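Putative metallopeptidase (Shewanella baltica OS155, PDB 3IEH) binds zinc and probably acts as a metallocarboxypeptidase-like hydrolase of the M14 peptidase family. Local coordinates at residues L167-D172 with A243-P248; S64-L69 with R100-L105; N121-N126 with T144-K149; L157-C162 with A232-S237; F18-T23 with G82-L87. All coordinates share one frame; numbering follows the deposited sequence. Where two conformers were deposited one is given.

Contact 1: residues L167-D172 with A243-P248. With ZN (zinc ion), chain B.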
# COMPACT_ATOMS: atom_id res chain seq x y z
N LEU A 167 5.49 3.19 1.61
CA LEU A 167 4.40 2.77 2.47
C LEU A 167 3.51 1.92 1.61
O LEU A 167 3.16 2.29 0.49
CB LEU A 167 3.62 3.96 3.02
CG LEU A 167 2.22 3.68 3.61
CD1 LEU A 167 2.29 2.77 4.80
CD2 LEU A 167 1.51 4.99 3.97
N THR A 168 3.13 0.77 2.13
CA THR A 168 2.13 -0.05 1.46
C THR A 168 0.97 -0.28 2.45
O THR A 168 1.21 -0.62 3.60
CB THR A 168 2.72 -1.37 0.91
OG1 THR A 168 1.73 -1.98 0.07
CG2 THR A 168 3.09 -2.33 2.02
N CYS A 169 -0.27 -0.06 2.01
CA CYS A 169 -1.43 -0.14 2.90
C CYS A 169 -2.26 -1.41 2.72
O CYS A 169 -3.00 -1.56 1.74
CB CYS A 169 -2.27 1.09 2.70
SG CYS A 169 -1.29 2.55 3.19
N HIS A 170 -2.13 -2.32 3.69
CA HIS A 170 -2.79 -3.60 3.65
C HIS A 170 -3.82 -3.69 4.73
O HIS A 170 -3.96 -2.78 5.57
CB HIS A 170 -1.76 -4.71 3.82
CG HIS A 170 -0.88 -4.90 2.62
ND1 HIS A 170 -1.01 -5.97 1.77
CD2 HIS A 170 0.10 -4.13 2.10
CE1 HIS A 170 -0.12 -5.88 0.80
NE2 HIS A 170 0.56 -4.77 0.98
N GLU A 171 -4.61 -4.75 4.67
CA GLU A 171 -5.57 -5.06 5.71
C GLU A 171 -5.51 -6.53 6.05
O GLU A 171 -5.09 -7.33 5.24
CB GLU A 171 -6.98 -4.70 5.28
CG GLU A 171 -7.21 -3.28 4.90
CD GLU A 171 -8.64 -2.89 5.17
OE1 GLU A 171 -9.47 -3.08 4.28
OE2 GLU A 171 -8.99 -2.47 6.30
N ASP A 172 -5.92 -6.88 7.26
CA ASP A 172 -5.91 -8.27 7.72
C ASP A 172 -7.36 -8.66 8.05
O ASP A 172 -7.91 -8.21 9.07
CB ASP A 172 -4.96 -8.39 8.92
CG ASP A 172 -4.81 -9.83 9.47
OD1 ASP A 172 -5.57 -10.76 9.10
OD2 ASP A 172 -3.94 -10.01 10.32
N ALA A 243 7.14 0.79 5.39
CA ALA A 243 6.12 0.34 6.33
C ALA A 243 5.02 -0.33 5.54
O ALA A 243 4.64 0.15 4.46
CB ALA A 243 5.54 1.50 7.14
N CYS A 244 4.52 -1.44 6.08
CA CYS A 244 3.33 -2.08 5.55
C CYS A 244 2.31 -2.09 6.68
O CYS A 244 2.41 -2.89 7.59
CB CYS A 244 3.60 -3.50 5.09
SG CYS A 244 2.07 -4.43 4.73
N THR A 245 1.35 -1.17 6.64
CA THR A 245 0.36 -1.06 7.69
C THR A 245 -0.72 -2.11 7.46
O THR A 245 -1.04 -2.44 6.32
CB THR A 245 -0.29 0.33 7.72
OG1 THR A 245 -0.88 0.58 6.45
CG2 THR A 245 0.75 1.45 8.02
N GLU A 246 -1.25 -2.63 8.56
CA GLU A 246 -2.32 -3.63 8.50
C GLU A 246 -3.47 -3.15 9.40
O GLU A 246 -3.39 -3.24 10.61
CB GLU A 246 -1.79 -4.98 8.99
CG GLU A 246 -0.70 -5.56 8.10
CD GLU A 246 -1.23 -6.32 6.88
OE1 GLU A 246 -2.45 -6.57 6.73
OE2 GLU A 246 -0.38 -6.68 6.07
N THR A 247 -4.52 -2.60 8.80
CA THR A 247 -5.73 -2.29 9.52
C THR A 247 -6.60 -3.56 9.62
O THR A 247 -6.60 -4.43 8.74
CB THR A 247 -6.53 -1.12 8.87
OG1 THR A 247 -6.72 -1.36 7.47
CG2 THR A 247 -5.82 0.20 9.09
N PRO A 248 -7.33 -3.69 10.71
CA PRO A 248 -8.11 -4.91 10.92
C PRO A 248 -9.43 -4.93 10.17
O PRO A 248 -10.33 -4.13 10.49
CB PRO A 248 -8.34 -4.91 12.43
CG PRO A 248 -8.31 -3.45 12.82
CD PRO A 248 -7.37 -2.78 11.87
ZN ZN B . -2.40 -7.93 2.32
O HOH W 1 -1.36 -8.55 4.28
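The H170 imidazole is approached obliquely by C244 SG, which lies 3.9 Å from the ring centroid and 42° off the ring normal. E246 OE2 is likewise oblique to this ring and reaches H170 CB at 3.3 Å, while the backbone O of T168 lies in the ring plane at its edge. H170 ND1 binds the zinc ion at 2.5 Å. A water on the metal donates to E246 OE2 over 2.8 Å; a bend at chi2 (-83°) turns this carboxylate back toward the H170 strand. The metal thus sits at the C-terminal end of two parallel neighbours, strands 165-172 and 242-248, in the mixed sheet of the M14 peptidase fold, with H76 and E79 as further zinc ligands and E246 the predicted proton donor/acceptor. Six parallel bridges, L167 with A243 through D172 with P248, fix the register; T168 N donates to A243 O at 2.8 Å. On the other face of the sheet T247 OG1 donates to E171 OE2 at 2.8 Å, meeting it on the anti side, 20° out of the carboxylate plane; R256 pairs with the same oxygen in a salt bridge.

Contact 2: residues S64-L69 with R100-L105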
# COMPACT_ATOMS: atom_id res chain seq x y z
N SER A 64 14.82 17.44 -6.75
CA SER A 64 15.74 16.57 -6.03
C SER A 64 15.88 17.01 -4.54
O SER A 64 16.27 16.22 -3.69
CB SER A 64 17.08 16.51 -6.73
OG SER A 64 17.84 17.62 -6.34
N GLY A 65 15.55 18.25 -4.23
CA GLY A 65 15.57 18.69 -2.84
C GLY A 65 14.47 18.09 -2.00
O GLY A 65 14.52 18.19 -0.79
N LEU A 66 13.47 17.47 -2.62
CA LEU A 66 12.37 16.87 -1.89
C LEU A 66 12.51 15.36 -1.84
O LEU A 66 13.18 14.76 -2.70
CB LEU A 66 11.03 17.24 -2.52
CG LEU A 66 10.62 18.73 -2.54
CD1 LEU A 66 9.30 18.93 -3.33
CD2 LEU A 66 10.48 19.34 -1.11
N PRO A 67 11.90 14.72 -0.83
CA PRO A 67 11.97 13.26 -0.76
C PRO A 67 11.03 12.60 -1.78
O PRO A 67 9.98 13.16 -2.09
CB PRO A 67 11.51 12.94 0.67
CG PRO A 67 10.74 14.15 1.13
CD PRO A 67 11.26 15.33 0.35
N SER A 68 11.41 11.45 -2.31
CA SER A 68 10.58 10.73 -3.26
C SER A 68 10.02 9.56 -2.50
O SER A 68 10.78 8.72 -1.98
CB SER A 68 11.40 10.31 -4.47
OG SER A 68 11.99 11.48 -5.06
N LEU A 69 8.70 9.59 -2.37
CA LEU A 69 7.91 8.68 -1.55
C LEU A 69 6.81 7.99 -2.38
O LEU A 69 6.16 8.61 -3.24
CB LEU A 69 7.28 9.47 -0.40
CG LEU A 69 8.27 10.16 0.56
CD1 LEU A 69 7.51 10.98 1.62
CD2 LEU A 69 9.20 9.15 1.23
N ARG A 100 6.13 19.84 -0.91
CA ARG A 100 6.74 19.22 0.26
C ARG A 100 7.38 17.85 -0.10
O ARG A 100 8.36 17.43 0.52
CB ARG A 100 5.69 19.06 1.39
CG ARG A 100 6.17 18.18 2.60
CD ARG A 100 5.06 17.42 3.36
NE ARG A 100 4.58 18.10 4.57
CZ ARG A 100 5.26 18.23 5.71
NH1 ARG A 100 6.50 17.75 5.83
NH2 ARG A 100 4.71 18.86 6.75
N VAL A 101 6.78 17.16 -1.07
CA VAL A 101 7.17 15.81 -1.48
C VAL A 101 6.98 15.58 -2.99
O VAL A 101 6.13 16.20 -3.64
CB VAL A 101 6.31 14.75 -0.75
CG1 VAL A 101 6.38 14.96 0.74
CG2 VAL A 101 4.86 14.81 -1.22
N ASN A 102 7.79 14.66 -3.52
CA ASN A 102 7.61 14.12 -4.85
C ASN A 102 6.85 12.80 -4.62
O ASN A 102 7.48 11.77 -4.31
CB ASN A 102 8.95 13.84 -5.48
CG ASN A 102 9.87 15.08 -5.54
OD1 ASN A 102 9.42 16.22 -5.73
ND2 ASN A 102 11.15 14.84 -5.41
N LEU A 103 5.52 12.83 -4.75
CA LEU A 103 4.67 11.67 -4.45
C LEU A 103 4.36 10.83 -5.68
O LEU A 103 3.97 11.35 -6.73
CB LEU A 103 3.33 12.09 -3.83
CG LEU A 103 2.47 10.95 -3.25
CD1 LEU A 103 3.16 10.28 -2.06
CD2 LEU A 103 1.14 11.50 -2.83
N SER A 104 4.52 9.52 -5.51
CA SER A 104 4.18 8.53 -6.52
C SER A 104 3.16 7.62 -5.87
O SER A 104 3.24 7.39 -4.66
CB SER A 104 5.44 7.75 -6.95
OG SER A 104 6.38 8.60 -7.60
N LEU A 105 2.18 7.16 -6.64
CA LEU A 105 1.12 6.27 -6.12
C LEU A 105 0.90 5.02 -6.99
O LEU A 105 0.99 5.07 -8.25
CB LEU A 105 -0.21 6.99 -6.00
CG LEU A 105 -0.24 8.27 -5.14
CD1 LEU A 105 -1.54 9.04 -5.43
CD2 LEU A 105 -0.04 8.01 -3.63
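L66 and N102 carry much of this contact, their side chains crossing at about a right angle. The isobutyl group of L66 lies across the amide of N102, its CD1 coming to 3.6 Å from OD1, while its other branch, CD2, points at the backbone and stands 3.3 Å from R100 O. N102 has CG anti to its own carbonyl carbon (chi1 -57°), which carries the amide back along the loop before strand 68-73, where ND2 donates to K63 O. That bond would help to hold the amide's rotation. On the opposite side of the strand pair the meeting is apolar: L69 CD1 lies 4.2 Å from V101 CG1, and the P67 ring edges toward the same methyl. L103 CD1 comes within 3.6 Å of L69 O.

Three backbone bonds set the parallel register, in which S68 faces N102 and L69 faces L103. N102 N donates to P67 O at 3.0 Å, L69 N to N102 O at 3.2 Å, and S104 N to L69 O at 2.9 Å. Such pairing is what a beta-alpha-beta unit produces: strand 68-73, helix 81-91 and strand 102-106 follow one another, and the two strands lie side by side in the central sheet. Helix 253-271 covers L69 and L103 through L268, helix 81-91 lies against L105, and D164, just ahead of strand 165-172, bonds S68 N from the other flank.

Contact 3: residues N121-N126 with T144-K149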
# COMPACT_ATOMS: atom_id res chain seq x y z
N ASN A 121 -5.65 -12.25 -7.44
CA ASN A 121 -6.19 -11.75 -8.68
C ASN A 121 -7.08 -12.88 -9.19
O ASN A 121 -7.14 -13.97 -8.58
CB ASN A 121 -5.09 -11.32 -9.67
CG ASN A 121 -4.19 -12.46 -10.16
OD1 ASN A 121 -4.52 -13.64 -10.07
ND2 ASN A 121 -3.04 -12.08 -10.73
N LYS A 122 -7.78 -12.64 -10.29
CA LYS A 122 -8.65 -13.70 -10.79
C LYS A 122 -7.92 -14.90 -11.36
O LYS A 122 -8.58 -15.87 -11.66
CB LYS A 122 -9.60 -13.18 -11.87
CG LYS A 122 -8.93 -12.85 -13.17
CD LYS A 122 -9.97 -12.25 -14.06
CE LYS A 122 -9.55 -12.12 -15.49
NZ LYS A 122 -10.76 -11.58 -16.18
N TYR A 123 -6.60 -14.83 -11.57
CA TYR A 123 -5.86 -16.02 -12.07
C TYR A 123 -5.28 -16.91 -10.94
O TYR A 123 -4.51 -17.84 -11.21
CB TYR A 123 -4.71 -15.58 -12.96
CG TYR A 123 -5.12 -14.62 -14.05
CD1 TYR A 123 -5.99 -15.02 -15.05
CD2 TYR A 123 -4.61 -13.33 -14.10
CE1 TYR A 123 -6.37 -14.16 -16.04
CE2 TYR A 123 -4.98 -12.47 -15.10
CZ TYR A 123 -5.86 -12.88 -16.06
OH TYR A 123 -6.22 -12.00 -17.05
N GLY A 124 -5.63 -16.62 -9.68
CA GLY A 124 -5.13 -17.40 -8.55
C GLY A 124 -3.70 -17.07 -8.14
O GLY A 124 -3.04 -17.88 -7.49
N GLU A 125 -3.24 -15.87 -8.49
CA GLU A 125 -1.89 -15.42 -8.12
C GLU A 125 -2.00 -14.44 -6.96
O GLU A 125 -3.03 -13.80 -6.80
CB GLU A 125 -1.22 -14.70 -9.28
CG GLU A 125 -1.24 -15.45 -10.57
CD GLU A 125 -0.66 -14.66 -11.73
OE1 GLU A 125 -0.89 -13.43 -11.82
OE2 GLU A 125 0.02 -15.30 -12.57
N ASN A 126 -0.92 -14.32 -6.18
CA ASN A 126 -0.81 -13.38 -5.05
C ASN A 126 0.11 -12.25 -5.47
O ASN A 126 1.33 -12.42 -5.49
CB ASN A 126 -0.23 -14.06 -3.81
CG ASN A 126 -0.12 -13.11 -2.60
OD1 ASN A 126 -0.34 -11.89 -2.70
ND2 ASN A 126 0.25 -13.68 -1.46
N THR A 144 5.63 -15.01 -8.76
CA THR A 144 5.39 -13.62 -9.15
C THR A 144 4.18 -13.57 -10.07
O THR A 144 4.11 -14.29 -11.06
CB THR A 144 6.60 -13.03 -9.90
OG1 THR A 144 7.81 -13.40 -9.23
CG2 THR A 144 6.46 -11.51 -10.05
N SER A 145 3.22 -12.72 -9.74
CA SER A 145 1.98 -12.60 -10.49
C SER A 145 2.20 -11.76 -11.75
O SER A 145 3.28 -11.21 -11.94
CB SER A 145 0.90 -11.92 -9.63
OG SER A 145 1.15 -10.52 -9.58
N VAL A 146 1.17 -11.67 -12.59
CA VAL A 146 1.17 -10.76 -13.74
C VAL A 146 1.53 -9.34 -13.29
O VAL A 146 2.38 -8.66 -13.87
CB VAL A 146 -0.23 -10.68 -14.40
CG1 VAL A 146 -0.25 -9.68 -15.51
CG2 VAL A 146 -0.67 -12.03 -14.92
N GLU A 147 0.86 -8.88 -12.24
CA GLU A 147 1.12 -7.52 -11.73
C GLU A 147 2.56 -7.37 -11.24
O GLU A 147 3.23 -6.37 -11.54
CB GLU A 147 0.13 -7.15 -10.61
CG GLU A 147 -1.36 -7.33 -10.96
CD GLU A 147 -1.88 -8.75 -10.76
OE1 GLU A 147 -1.06 -9.67 -10.51
OE2 GLU A 147 -3.12 -8.93 -10.83
N GLY A 148 3.06 -8.36 -10.50
CA GLY A 148 4.42 -8.30 -9.98
C GLY A 148 5.41 -8.19 -11.11
O GLY A 148 6.35 -7.39 -11.05
N LYS A 149 5.19 -8.98 -12.16
CA LYS A 149 6.06 -8.94 -13.34
C LYS A 149 6.07 -7.55 -13.97
O LYS A 149 7.14 -7.02 -14.32
CB LYS A 149 5.63 -10.01 -14.37
CG LYS A 149 6.07 -11.41 -14.02
CD LYS A 149 5.30 -12.44 -14.84
CE LYS A 149 5.80 -13.87 -14.65
NZ LYS A 149 5.02 -14.84 -15.52
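Hydrogen bonds from one amide dominate the meeting of N121 with E147. N121 ND2 donates to both oxygens of that carboxylate, 3.1 Å to E147 OE1 and 3.2 Å to E147 OE2, each through its syn lone pair, with the amide and carboxylate planes 34° apart. The same nitrogen also donates within its own loop, to E125 OE1 at 2.8 Å, so three acceptors surround it. At the other end of the amide, N121 OD1 takes the N-H of E125 (3.0 Å) and weakly that of Y123, bracing the type I turn N121-G124. An alanine in place of N121 would probably leave the E125 and E147 carboxylates without their shared donor and the turn without its side-chain brace.

Helix capping forms the second group. S145 is the N-cap of helix 146-152: its OG accepts from G148 N at 3.0 Å and also donates to E147 OE1. V146 N, in the first turn, gives its hydrogen to E125 OE1 over 2.8 Å from above the carboxylate plane (36° out of it).

Charge is the third element, since E125 OE1 and E147 OE1 lie only 4.0 Å apart. The amide and the helix start probably offset this repulsion. Apolar contact is slight, Y123 CD2 touching V146 CG2 at 4.2 Å.

Around this junction, strand 42-49 supplies V49 against Y123 and E147, and T112 of helix 111-116 packs on N121. At the end of the loop N126 OD1 accepts from NE2 of the zinc ligand H76, which places the loop in the second shell of the metal.

Contact 4: residues L157-C162 with A232-S237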
# COMPACT_ATOMS: atom_id res chain seq x y z
N LEU A 157 12.20 2.59 -12.24
CA LEU A 157 11.24 3.64 -12.02
C LEU A 157 10.72 3.60 -10.58
O LEU A 157 10.59 4.62 -9.93
CB LEU A 157 10.10 3.49 -13.00
CG LEU A 157 8.96 4.49 -12.89
CD1 LEU A 157 9.46 5.88 -13.30
CD2 LEU A 157 7.82 4.01 -13.79
N LEU A 158 10.44 2.41 -10.07
CA LEU A 158 9.85 2.29 -8.76
C LEU A 158 10.86 2.56 -7.66
O LEU A 158 10.52 3.19 -6.67
CB LEU A 158 9.21 0.91 -8.59
CG LEU A 158 8.03 0.63 -9.52
CD1 LEU A 158 7.57 -0.80 -9.31
CD2 LEU A 158 6.93 1.64 -9.27
N ILE A 159 12.10 2.12 -7.82
CA ILE A 159 13.13 2.40 -6.81
C ILE A 159 13.32 3.91 -6.70
O ILE A 159 13.25 4.43 -5.60
CB ILE A 159 14.47 1.70 -7.12
CG1 ILE A 159 14.31 0.17 -6.97
CG2 ILE A 159 15.56 2.20 -6.18
CD1 ILE A 159 15.16 -0.65 -7.95
N ALA A 160 13.53 4.59 -7.83
CA ALA A 160 13.60 6.07 -7.86
C ALA A 160 12.38 6.72 -7.17
O ALA A 160 12.54 7.68 -6.46
CB ALA A 160 13.71 6.59 -9.31
N ALA A 161 11.18 6.17 -7.37
CA ALA A 161 9.94 6.74 -6.77
C ALA A 161 9.85 6.59 -5.24
O ALA A 161 9.06 7.28 -4.59
CB ALA A 161 8.70 6.07 -7.41
N CYS A 162 10.66 5.70 -4.67
CA CYS A 162 10.55 5.42 -3.24
C CYS A 162 11.86 5.40 -2.45
O CYS A 162 11.90 4.86 -1.35
CB CYS A 162 9.82 4.09 -3.07
SG CYS A 162 10.77 2.62 -3.47
N ALA A 232 9.52 -5.42 1.08
CA ALA A 232 10.87 -5.90 1.54
C ALA A 232 11.86 -5.80 0.39
O ALA A 232 13.00 -5.36 0.56
CB ALA A 232 10.83 -7.39 2.13
N CYS A 233 11.40 -6.16 -0.80
CA CYS A 233 12.23 -6.12 -1.98
C CYS A 233 12.71 -4.69 -2.32
O CYS A 233 13.89 -4.49 -2.65
CB CYS A 233 11.46 -6.70 -3.15
SG CYS A 233 12.53 -6.90 -4.61
N LEU A 234 11.80 -3.73 -2.25
CA LEU A 234 12.12 -2.33 -2.51
C LEU A 234 13.04 -1.77 -1.43
O LEU A 234 13.94 -0.98 -1.74
CB LEU A 234 10.86 -1.49 -2.62
CG LEU A 234 10.08 -1.58 -3.93
CD1 LEU A 234 8.83 -0.74 -3.84
CD2 LEU A 234 10.98 -1.12 -5.10
N VAL A 235 12.84 -2.18 -0.18
CA VAL A 235 13.78 -1.76 0.87
C VAL A 235 15.18 -2.35 0.60
O VAL A 235 16.16 -1.62 0.67
CB VAL A 235 13.26 -2.12 2.28
CG1 VAL A 235 14.39 -2.08 3.34
CG2 VAL A 235 12.05 -1.21 2.64
N ARG A 236 15.28 -3.64 0.27
CA ARG A 236 16.57 -4.23 -0.08
C ARG A 236 17.13 -3.50 -1.31
O ARG A 236 18.34 -3.32 -1.40
CB ARG A 236 16.49 -5.73 -0.42
CG ARG A 236 16.09 -6.69 0.71
CD ARG A 236 17.23 -7.07 1.66
NE ARG A 236 18.41 -7.60 0.96
CZ ARG A 236 19.60 -7.01 0.91
NH1 ARG A 236 19.84 -5.86 1.56
NH2 ARG A 236 20.59 -7.58 0.23
N SER A 237 16.27 -3.12 -2.26
CA SER A 237 16.72 -2.39 -3.48
C SER A 237 17.18 -0.95 -3.22
O SER A 237 17.82 -0.34 -4.08
CB SER A 237 15.65 -2.40 -4.56
OG SER A 237 15.34 -3.72 -4.92
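Helices 155-162 and 230-237 cross nearly at right angles, 79° between the axes of the two short segments and 10.0 Å at closest approach, with the CA atoms of I159 and L234 6.5 Å apart. Both belong to the helical layer on one side of the central sheet in this alpha/beta M14 fold, since C162 and L234 each rest on L70 of strand 68-73. The steep crossing keeps the contact to a small apolar cluster. L234 is the centre of it: its CG lies anti to the carbonyl carbon (chi1 -78°), so that both methyls reach the other helix. CD2 of L234 meets I159 CG1 at 4.0 Å and, more loosely, L158 CB at 4.4 Å. C162 SG lies against both methyls, 3.9 Å from L234 CD1, so the leucine fits between residues one helical turn apart. I159 lies across L234 obliquely and extends past it to S237, where its CG1 packs 3.8 Å from S237 CB. The carbon of S237 does the touching, and its hydroxyl turns back to its own helix. There S237 OG donates to C233 O at 2.8 Å from 38° above the carbonyl plane, while S237 N reaches the same oxygen from the opposite face.

Contact 5: residues F18-T23 with G82-L87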
# COMPACT_ATOMS: atom_id res chain seq x y z
N PHE A 18 -18.22 6.97 1.04
CA PHE A 18 -18.30 7.03 -0.44
C PHE A 18 -19.68 6.64 -0.96
O PHE A 18 -19.94 6.71 -2.16
CB PHE A 18 -17.21 6.15 -1.07
CG PHE A 18 -15.81 6.64 -0.77
CD1 PHE A 18 -15.26 7.68 -1.51
CD2 PHE A 18 -15.06 6.09 0.26
CE1 PHE A 18 -14.01 8.15 -1.22
CE2 PHE A 18 -13.81 6.56 0.56
CZ PHE A 18 -13.27 7.58 -0.19
N ASN A 19 -20.55 6.22 -0.05
CA ASN A 19 -21.92 5.84 -0.40
C ASN A 19 -21.96 4.78 -1.49
O ASN A 19 -22.71 4.88 -2.45
CB ASN A 19 -22.74 7.07 -0.80
CG ASN A 19 -24.23 6.77 -0.89
OD1 ASN A 19 -24.75 5.91 -0.16
ND2 ASN A 19 -24.92 7.45 -1.78
N CYS A 20 -21.13 3.75 -1.35
CA CYS A 20 -21.10 2.68 -2.33
C CYS A 20 -20.56 1.40 -1.71
O CYS A 20 -20.25 1.37 -0.50
CB CYS A 20 -20.26 3.12 -3.53
SG CYS A 20 -18.53 3.25 -3.20
N GLU A 21 -20.49 0.33 -2.51
CA GLU A 21 -19.89 -0.95 -2.10
C GLU A 21 -18.36 -0.86 -2.26
O GLU A 21 -17.85 -0.21 -3.18
CB GLU A 21 -20.41 -2.12 -2.95
CG GLU A 21 -21.92 -2.34 -2.93
CD GLU A 21 -22.46 -2.74 -1.57
OE1 GLU A 21 -21.80 -3.51 -0.82
OE2 GLU A 21 -23.58 -2.30 -1.25
N SER A 22 -17.64 -1.54 -1.38
CA SER A 22 -16.18 -1.53 -1.43
C SER A 22 -15.60 -2.14 -2.74
O SER A 22 -14.47 -1.80 -3.13
CB SER A 22 -15.63 -2.26 -0.22
OG SER A 22 -16.09 -3.58 -0.21
N THR A 23 -16.37 -3.00 -3.40
CA THR A 23 -15.93 -3.64 -4.62
C THR A 23 -16.30 -2.84 -5.86
O THR A 23 -15.99 -3.25 -6.98
CB THR A 23 -16.61 -5.01 -4.77
OG1 THR A 23 -18.02 -4.83 -4.64
CG2 THR A 23 -16.10 -6.00 -3.72
N GLY A 82 -7.64 0.04 2.00
CA GLY A 82 -6.39 0.66 1.49
C GLY A 82 -6.61 1.64 0.33
O GLY A 82 -6.40 2.84 0.49
N PRO A 83 -7.05 1.13 -0.84
CA PRO A 83 -7.42 1.95 -1.99
C PRO A 83 -8.43 3.05 -1.67
O PRO A 83 -8.19 4.22 -2.02
CB PRO A 83 -8.06 0.94 -2.94
CG PRO A 83 -7.37 -0.40 -2.60
CD PRO A 83 -7.09 -0.32 -1.14
N TRP A 84 -9.55 2.72 -1.01
CA TRP A 84 -10.56 3.75 -0.67
C TRP A 84 -9.99 4.76 0.33
O TRP A 84 -10.32 5.96 0.31
CB TRP A 84 -11.88 3.15 -0.16
CG TRP A 84 -12.65 2.37 -1.21
CD1 TRP A 84 -12.69 1.02 -1.35
CD2 TRP A 84 -13.46 2.90 -2.27
NE1 TRP A 84 -13.49 0.67 -2.42
CE2 TRP A 84 -13.97 1.81 -2.99
CE3 TRP A 84 -13.83 4.19 -2.65
CZ2 TRP A 84 -14.81 1.97 -4.10
CZ3 TRP A 84 -14.67 4.34 -3.76
CH2 TRP A 84 -15.13 3.25 -4.47
N GLY A 85 -9.13 4.26 1.21
CA GLY A 85 -8.39 5.11 2.12
C GLY A 85 -7.52 6.10 1.37
O GLY A 85 -7.40 7.25 1.78
N LEU A 86 -6.92 5.66 0.27
CA LEU A 86 -6.10 6.55 -0.57
C LEU A 86 -6.98 7.61 -1.22
O LEU A 86 -6.57 8.76 -1.31
CB LEU A 86 -5.31 5.78 -1.63
CG LEU A 86 -4.25 6.57 -2.41
CD1 LEU A 86 -3.43 7.54 -1.53
CD2 LEU A 86 -3.32 5.60 -3.14
N LEU A 87 -8.18 7.22 -1.66
CA LEU A 87 -9.09 8.20 -2.25
C LEU A 87 -9.46 9.24 -1.22
O LEU A 87 -9.54 10.41 -1.52
CB LEU A 87 -10.38 7.55 -2.80
CG LEU A 87 -10.34 6.98 -4.21
CD1 LEU A 87 -11.72 6.32 -4.58
CD2 LEU A 87 -9.99 8.09 -5.22
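S22 O accepts the indole N-H of W84, with NE1 2.8 Å away, in a nearly straight bond whose acceptor lies in the ring plane at the indole edge. W84 CG stands anti to its carbonyl carbon (chi1 -67°), and this sends the indole out from helix 81-91 to the N-terminal segment. The six-membered part of the ring is met by two more groups. F18 turns one face to it: W84 CE3 lies over that face, offset toward the rim and 3.7 Å from F18 CG. The planes are 48° apart and the centroids 5.0 Å apart, an oblique aromatic pair. C20 SG makes a sulfur-aromatic contact, 3.6 Å from W84 CH2 and 35° off the normal of the six-membered ring. The far end of the phenyl reaches the helix itself, F18 CZ lying 3.4 Å from W84 O and 3.9 Å from L87 CB.

An alanine in place of W84 would probably open a gap between F18 and C20 and leave S22 O without its indole donor.

Strand 20-21 pairs with strand 14-15 in a small antiparallel sheet, while S22 OG bonds W13 N. F28 of helix 25-39 meets W84 edge-to-face, and L31 of that helix packs on F18. Helix 253-271 brings V257 to F18, so the N-terminal segment sits where three helices come together, the third being helix 81-91.

Contact 5 and contact 2 interlock along the chain: helix 81-91, which binds segment 18-23, is also the crossover between strands 68-73 and 102-106. Contacts 1 and 2 belong to the same mixed sheet, about 21 Å apart between centres, with strands 68-73 and 165-172 adjacent. Contact 4 alternates with contact 1 in sequence, its two helices leading directly into strands 165-172 and 242-248, and lies about 14 Å from contact 2 between centres, where S104 OG meets A161 CB. Contact 3, about 19 Å from contact 1 between centres, is tied to the metal site by N126, which bonds the zinc ligand H76. Contact 1 holds a zinc ligand, while contacts 2, 4 and 5 join the surrounding sheet and helices.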